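Local coordinates for flap endonuclease 1 (Methanocaldococcus jannaschii, PDB 1A76), which cuts the 5' flaps left by displacement synthesis during DNA replication and repair, as a magnesium-dependent structure-specific endonuclease and 5'-3' exonuclease, at residues E154-A157 / S158-A161; Q172-D175 / A176-Y179; D259-K262 / R263-E267. All coordinates share one frame; numbering follows the deposited sequence.

Contact 1. Residues E154-A157 / S158-A161; sequences EAQA and SYMA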
loop_
_atom_site.group_PDB
_atom_site.type_symbol
_atom_site.label_atom_id
_atom_site.label_comp_id
_atom_site.label_asym_id
_atom_site.label_seq_id
_atom_site.Cartn_x
_atom_site.Cartn_y
_atom_site.Cartn_z
ATOM N N GLU A 154 1.588 4.496 2.272
ATOM C CA GLU A 154 2.711 4.503 1.340
ATOM C C GLU A 154 3.701 5.584 1.733
ATOM O O GLU A 154 4.898 5.435 1.514
ATOM C CB GLU A 154 2.230 4.724 -0.098
ATOM C CG GLU A 154 1.535 6.038 -0.313
ATOM C CD GLU A 154 0.034 5.896 -0.391
ATOM O OE1 GLU A 154 -0.540 5.173 0.447
ATOM O OE2 GLU A 154 -0.568 6.516 -1.294
ATOM N N ALA A 155 3.194 6.673 2.312
ATOM C CA ALA A 155 4.055 7.770 2.757
ATOM C C ALA A 155 4.822 7.366 3.993
ATOM O O ALA A 155 5.991 7.684 4.125
ATOM C CB ALA A 155 3.239 9.014 3.057
ATOM N N GLN A 156 4.154 6.676 4.909
ATOM C CA GLN A 156 4.800 6.224 6.138
ATOM C C GLN A 156 5.885 5.205 5.809
ATOM O O GLN A 156 6.979 5.243 6.370
ATOM C CB GLN A 156 3.776 5.593 7.089
ATOM C CG GLN A 156 4.397 4.944 8.319
ATOM C CD GLN A 156 5.034 5.952 9.270
ATOM O OE1 GLN A 156 4.605 7.106 9.350
ATOM N NE2 GLN A 156 6.055 5.515 9.998
ATOM N N ALA A 157 5.583 4.298 4.888
ATOM C CA ALA A 157 6.542 3.263 4.494
ATOM C C ALA A 157 7.758 3.886 3.824
ATOM O O ALA A 157 8.899 3.449 4.044
ATOM C CB ALA A 157 5.876 2.261 3.550
ATOM N N SER A 158 7.516 4.900 2.996
ATOM C CA SER A 158 8.616 5.560 2.311
ATOM C C SER A 158 9.543 6.216 3.332
ATOM O O SER A 158 10.772 6.087 3.244
ATOM C CB SER A 158 8.083 6.607 1.325
ATOM O OG SER A 158 7.195 6.005 0.394
ATOM N N TYR A 159 8.954 6.912 4.304
ATOM C CA TYR A 159 9.728 7.580 5.358
ATOM C C TYR A 159 10.611 6.584 6.118
ATOM O O TYR A 159 11.778 6.868 6.423
ATOM C CB TYR A 159 8.775 8.281 6.338
ATOM C CG TYR A 159 9.407 8.750 7.633
ATOM C CD1 TYR A 159 10.301 9.822 7.646
ATOM C CD2 TYR A 159 9.057 8.165 8.859
ATOM C CE1 TYR A 159 10.831 10.313 8.850
ATOM C CE2 TYR A 159 9.581 8.650 10.072
ATOM C CZ TYR A 159 10.464 9.725 10.053
ATOM O OH TYR A 159 10.986 10.222 11.224
ATOM N N MET A 160 10.055 5.419 6.431
ATOM C CA MET A 160 10.814 4.396 7.158
ATOM C C MET A 160 11.991 3.898 6.317
ATOM O O MET A 160 13.074 3.581 6.834
ATOM C CB MET A 160 9.898 3.227 7.522
ATOM C CG MET A 160 8.796 3.602 8.528
ATOM S SD MET A 160 7.329 2.537 8.518
ATOM C CE MET A 160 7.943 1.077 9.333
ATOM N N ALA A 161 11.777 3.826 5.012
ATOM C CA ALA A 161 12.829 3.367 4.111
ATOM C C ALA A 161 13.875 4.462 3.978
ATOM O O ALA A 161 15.073 4.194 3.997
ATOM C CB ALA A 161 12.240 3.016 2.748
#
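Ser-158 reaches back one turn to Glu-154 twice over. Its OG donates to Glu-154 O at 2.6 Å, and its backbone N donates to the same oxygen at 3.1 Å, so two bonds grip one carbonyl. OG can do this because it lies beside its own backbone N, anti to the carbonyl carbon (chi1 -57°). The regular helical bonds carry on from there: Tyr-159 N to Ala-155 O, Met-160 N to Gln-156 O and Ala-161 N to Ala-157 O.

The softer contact is between Gln-156 and Met-160, whose side chains cross at a slant. Gln-156 NE2 points a weak hydrogen bond at Met-160 SD, 3.6 Å away, while its stronger partner is Thr-271 O. The same amide nitrogen sits at the edge of the Tyr-159 ring, 4.2 Å from CD2. The hydroxyl of Tyr-159 bonds to Asp-272.

Met-160 and Ala-157 also pack on Val-78 of strand 74-79. The carboxylate of Glu-154 takes no part in this turn; its OE1 is a ligand of a bound manganese. The two bonds from Ser-158 hold the backbone of Glu-154 in the helix, which probably helps place the root of the metal-binding side chain.

Contact 2. Residues Q172-D175 / A176-Y179; sequences QDYD and ALLY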
loop_
_atom_site.group_PDB
_atom_site.type_symbol
_atom_site.label_atom_id
_atom_site.label_comp_id
_atom_site.label_asym_id
_atom_site.label_seq_id
_atom_site.Cartn_x
_atom_site.Cartn_y
_atom_site.Cartn_z
ATOM N N GLN A 172 2.859 -2.830 -5.255
ATOM C CA GLN A 172 2.703 -3.073 -6.687
ATOM C C GLN A 172 2.718 -1.741 -7.437
ATOM O O GLN A 172 2.857 -1.698 -8.667
ATOM C CB GLN A 172 1.389 -3.801 -6.963
ATOM C CG GLN A 172 1.389 -5.241 -6.494
ATOM C CD GLN A 172 2.492 -6.041 -7.139
ATOM O OE1 GLN A 172 2.449 -6.319 -8.336
ATOM N NE2 GLN A 172 3.492 -6.404 -6.359
ATOM N N ASP A 173 2.578 -0.659 -6.676
ATOM C CA ASP A 173 2.560 0.694 -7.222
ATOM C C ASP A 173 3.948 1.333 -7.175
ATOM O O ASP A 173 4.805 0.948 -6.373
ATOM C CB ASP A 173 1.584 1.568 -6.428
ATOM C CG ASP A 173 0.134 1.233 -6.712
ATOM O OD1 ASP A 173 -0.136 0.404 -7.605
ATOM O OD2 ASP A 173 -0.741 1.807 -6.038
ATOM N N TYR A 174 4.156 2.322 -8.034
ATOM C CA TYR A 174 5.433 3.023 -8.106
ATOM C C TYR A 174 5.415 4.308 -7.265
ATOM O O TYR A 174 6.450 4.908 -7.008
ATOM C CB TYR A 174 5.758 3.366 -9.567
ATOM C CG TYR A 174 6.067 2.171 -10.440
ATOM C CD1 TYR A 174 7.335 1.592 -10.441
ATOM C CD2 TYR A 174 5.090 1.615 -11.272
ATOM C CE1 TYR A 174 7.619 0.485 -11.249
ATOM C CE2 TYR A 174 5.375 0.507 -12.081
ATOM C CZ TYR A 174 6.632 -0.045 -12.063
ATOM O OH TYR A 174 6.917 -1.133 -12.860
ATOM N N ASP A 175 4.226 4.701 -6.829
ATOM C CA ASP A 175 4.013 5.908 -6.038
ATOM C C ASP A 175 4.940 6.171 -4.844
ATOM O O ASP A 175 5.178 7.321 -4.498
ATOM C CB ASP A 175 2.560 5.941 -5.568
ATOM C CG ASP A 175 1.577 5.847 -6.719
ATOM O OD1 ASP A 175 1.547 4.788 -7.381
ATOM O OD2 ASP A 175 0.837 6.827 -6.963
ATOM N N ALA A 176 5.457 5.126 -4.208
ATOM C CA ALA A 176 6.359 5.314 -3.070
ATOM C C ALA A 176 7.583 6.145 -3.466
ATOM O O ALA A 176 8.193 6.819 -2.635
ATOM C CB ALA A 176 6.811 3.958 -2.536
ATOM N N LEU A 177 7.950 6.072 -4.737
ATOM C CA LEU A 177 9.093 6.802 -5.257
ATOM C C LEU A 177 8.847 8.305 -5.112
ATOM O O LEU A 177 9.762 9.071 -4.814
ATOM C CB LEU A 177 9.305 6.448 -6.737
ATOM C CG LEU A 177 9.702 4.994 -7.039
ATOM C CD1 LEU A 177 9.718 4.759 -8.540
ATOM C CD2 LEU A 177 11.088 4.691 -6.437
ATOM N N LEU A 178 7.597 8.713 -5.316
ATOM C CA LEU A 178 7.216 10.124 -5.215
ATOM C C LEU A 178 7.387 10.692 -3.806
ATOM O O LEU A 178 7.546 11.911 -3.636
ATOM C CB LEU A 178 5.771 10.306 -5.686
ATOM C CG LEU A 178 5.558 10.008 -7.173
ATOM C CD1 LEU A 178 4.102 10.218 -7.539
ATOM C CD2 LEU A 178 6.449 10.917 -8.001
ATOM N N TYR A 179 7.362 9.814 -2.802
ATOM C CA TYR A 179 7.542 10.249 -1.416
ATOM C C TYR A 179 9.006 10.151 -1.017
ATOM O O TYR A 179 9.359 10.302 0.151
ATOM C CB TYR A 179 6.706 9.401 -0.452
ATOM C CG TYR A 179 5.222 9.610 -0.592
ATOM C CD1 TYR A 179 4.484 8.838 -1.479
ATOM C CD2 TYR A 179 4.554 10.574 0.170
ATOM C CE1 TYR A 179 3.127 9.011 -1.618
ATOM C CE2 TYR A 179 3.175 10.755 0.038
ATOM C CZ TYR A 179 2.473 9.967 -0.864
ATOM O OH TYR A 179 1.121 10.144 -1.058
HETATM O O HOH W 1 4.936 2.349 -4.365
#
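The Tyr-179 ring takes Asp-175 O at its edge, near the ring plane, with CD1 3.4 Å from that oxygen. Tyr-174 is likewise met at the edge, by Leu-177 CD1, and that methyl lies 4.3 Å from Tyr-174 CB. Other parts of the chain also reach these rings: Phe-265 meets Tyr-179 with the planes inclined at about 55°, and Tyr-174 OH bonds to Lys-11 and Glu-196.

The backbone bonds span three residues. Leu-177 N donates to Tyr-174 O at 3.0 Å, fairly straight at 160°. Leu-178 N follows with Asp-175 O at 2.9 Å, but comes from above the carbonyl plane. Tyr-179 N then reaches Ala-176 O, making a run of overlapping beta turns. They coil the loop between strands 168-170 and 183-186, in the I-region of the XPG/RAD2 nucleases, where Asp-173 and Asp-175 are predicted ligands of the second magnesium. The Asp-175 carboxylate lies about 4 Å from a bound manganese, and its OD1 accepts from Val-3 N.

Water 1 bridges the start of the turns, giving a proton to Asp-173 O at 2.5 Å and accepting one from Ala-176 N at 2.8 Å. With CG beside its backbone N (chi1 -65°), Leu-177 lays CB and CG against Tyr-174 O, each at 3.3 Å. Leu-178 CB rests on Asp-175 O while its side chain packs on Leu-214, Ile-215 and Ala-218 of helix 211-221.

Contact 3. Residues D259-K262 / R263-E267; sequences DEIK and RIFKE
Arg-263 folds back over Asp-259, one turn earlier in the helix. Its CB stands 3.5 Å from Glu-260 O, with Asp-259 O almost as near. From CG onward the chain runs past Asp-259 O and bends at chi3 (-77°), which brings NE to 3.5 Å from that oxygen; chi4 (-84°) then lays one face of the guanidinium over it. At the tip, NH2 presses on Asp-259 CB at 3.2 Å and not on the carboxylate, whose OD2 is 4.4 Å away. The two flat groups are turned 64° against each other. Glu-260 OE2 lies near the guanidinium plane, at its edge, also too far for a salt bridge, so the two acids probably attract the arginine at longer range without gripping it. Asp-259 spends OD1 on a salt bridge with Lys-262 NZ, 3.0 Å long and met nearly along the C-O bond direction.

The buried side of the helix is apolar. Ile-261 CG2 lies 3.9 Å from Phe-265 CE2, the two side chains running alongside and pointing the same way. Ile-264 sets its CG2 over the centre of the Phe-265 ring, 4.2 Å above the plane, and also touches Tyr-225 and Arg-91. With an alanine here, that ring face would probably lose its neighbour and a gap would open toward Tyr-225.

Lys-266 N closes on Lys-262 O, and the Lys-266 side chain ends in a salt bridge with Asp-212. Glu-267 is the first residue to leave helical geometry. The pattern is that of an amphipathic helix: charged residues at the surface, with Ile-261, Ile-264 and Phe-265 turned inward, and the Phe-265 ring about 7 Å from a bound manganese.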
loop_
_atom_site.group_PDB
_atom_site.type_symbol
_atom_site.label_atom_id
_atom_site.label_comp_id
_atom_site.label_asym_id
_atom_site.label_seq_id
_atom_site.Cartn_x
_atom_site.Cartn_y
_atom_site.Cartn_z
ATOM N N ASP A 259 0.357 23.372 -5.640
ATOM C CA ASP A 259 1.276 23.510 -4.504
ATOM C C ASP A 259 0.882 22.611 -3.348
ATOM O O ASP A 259 1.734 22.119 -2.607
ATOM C CB ASP A 259 1.302 24.950 -4.003
ATOM C CG ASP A 259 2.035 25.889 -4.941
ATOM O OD1 ASP A 259 2.939 25.424 -5.665
ATOM O OD2 ASP A 259 1.711 27.098 -4.941
ATOM N N GLU A 260 -0.420 22.410 -3.189
ATOM C CA GLU A 260 -0.937 21.572 -2.126
ATOM C C GLU A 260 -0.589 20.106 -2.392
ATOM O O GLU A 260 -0.193 19.380 -1.482
ATOM C CB GLU A 260 -2.459 21.746 -2.028
ATOM C CG GLU A 260 -2.914 23.064 -1.382
ATOM C CD GLU A 260 -2.520 24.316 -2.171
ATOM O OE1 GLU A 260 -2.543 24.307 -3.426
ATOM O OE2 GLU A 260 -2.187 25.329 -1.517
ATOM N N ILE A 261 -0.737 19.679 -3.644
ATOM C CA ILE A 261 -0.448 18.301 -4.028
ATOM C C ILE A 261 1.032 18.008 -3.786
ATOM O O ILE A 261 1.385 16.955 -3.243
ATOM C CB ILE A 261 -0.790 18.052 -5.526
ATOM C CG1 ILE A 261 -2.292 18.226 -5.753
ATOM C CG2 ILE A 261 -0.368 16.642 -5.945
ATOM C CD1 ILE A 261 -2.654 18.468 -7.203
ATOM N N LYS A 262 1.885 18.946 -4.190
ATOM C CA LYS A 262 3.324 18.822 -4.007
ATOM C C LYS A 262 3.647 18.616 -2.530
ATOM O O LYS A 262 4.448 17.753 -2.173
ATOM C CB LYS A 262 4.032 20.088 -4.508
ATOM C CG LYS A 262 4.150 20.175 -6.025
ATOM C CD LYS A 262 5.101 21.285 -6.456
ATOM C CE LYS A 262 4.593 22.664 -6.033
ATOM N NZ LYS A 262 5.268 23.803 -6.737
ATOM N N ARG A 263 3.023 19.419 -1.678
ATOM C CA ARG A 263 3.257 19.327 -0.245
ATOM C C ARG A 263 2.855 17.969 0.325
ATOM O O ARG A 263 3.429 17.519 1.311
ATOM C CB ARG A 263 2.520 20.451 0.488
ATOM C CG ARG A 263 3.457 21.547 0.988
ATOM C CD ARG A 263 2.704 22.738 1.583
ATOM N NE ARG A 263 2.130 23.617 0.562
ATOM C CZ ARG A 263 2.791 24.592 -0.054
ATOM N NH1 ARG A 263 4.061 24.830 0.238
ATOM N NH2 ARG A 263 2.174 25.338 -0.960
ATOM N N ILE A 264 1.873 17.319 -0.298
ATOM C CA ILE A 264 1.435 15.997 0.146
ATOM C C ILE A 264 2.592 15.001 0.003
ATOM O O ILE A 264 2.806 14.161 0.874
ATOM C CB ILE A 264 0.226 15.473 -0.688
ATOM C CG1 ILE A 264 -1.091 15.807 0.026
ATOM C CG2 ILE A 264 0.335 13.947 -0.878
ATOM C CD1 ILE A 264 -2.183 16.303 -0.888
ATOM N N PHE A 265 3.336 15.100 -1.099
ATOM C CA PHE A 265 4.456 14.194 -1.344
ATOM C C PHE A 265 5.736 14.594 -0.625
ATOM O O PHE A 265 6.486 13.735 -0.178
ATOM C CB PHE A 265 4.746 14.092 -2.852
ATOM C CG PHE A 265 3.660 13.404 -3.619
ATOM C CD1 PHE A 265 3.496 12.016 -3.532
ATOM C CD2 PHE A 265 2.750 14.145 -4.365
ATOM C CE1 PHE A 265 2.435 11.380 -4.170
ATOM C CE2 PHE A 265 1.685 13.519 -5.008
ATOM C CZ PHE A 265 1.525 12.117 -4.905
ATOM N N LYS A 266 5.980 15.896 -0.523
ATOM C CA LYS A 266 7.188 16.397 0.115
ATOM C C LYS A 266 7.092 16.519 1.631
ATOM O O LYS A 266 8.095 16.370 2.322
ATOM C CB LYS A 266 7.565 17.767 -0.474
ATOM C CG LYS A 266 7.795 17.790 -2.001
ATOM C CD LYS A 266 8.757 16.691 -2.459
ATOM C CE LYS A 266 10.202 16.942 -2.016
ATOM N NZ LYS A 266 10.733 18.307 -2.330
ATOM N N GLU A 267 5.890 16.776 2.142
ATOM C CA GLU A 267 5.659 16.968 3.577
ATOM C C GLU A 267 4.540 16.110 4.132
ATOM O O GLU A 267 3.573 16.634 4.686
ATOM C CB GLU A 267 5.279 18.424 3.857
ATOM C CG GLU A 267 6.379 19.231 4.463
ATOM C CD GLU A 267 7.179 19.932 3.411
ATOM O OE1 GLU A 267 6.682 20.957 2.883
ATOM O OE2 GLU A 267 8.298 19.453 3.117
#

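In the fold
Along the chain the three contacts come in series. Contact 1 is helix 153-162; contact 2 is the loop after strand 168-170, a strand of the central mixed sheet; contact 3 is helix 258-266, beyond the I-domain. Centres of contacts 1 and 2 are 10 Å apart, and those of contacts 2 and 3 are 14 Å apart. Contacts 1 and 3 do not touch (nearest atoms about 6 Å apart); Tyr-179 packs against both, on Ala-155 and Glu-154 and on Phe-265. Ser-158 OG probably shares its proton, more weakly, with Ala-176 O. Contact 1 holds a ligand of the first metal site and contact 2 two predicted ligands of the second, with the later helix close by.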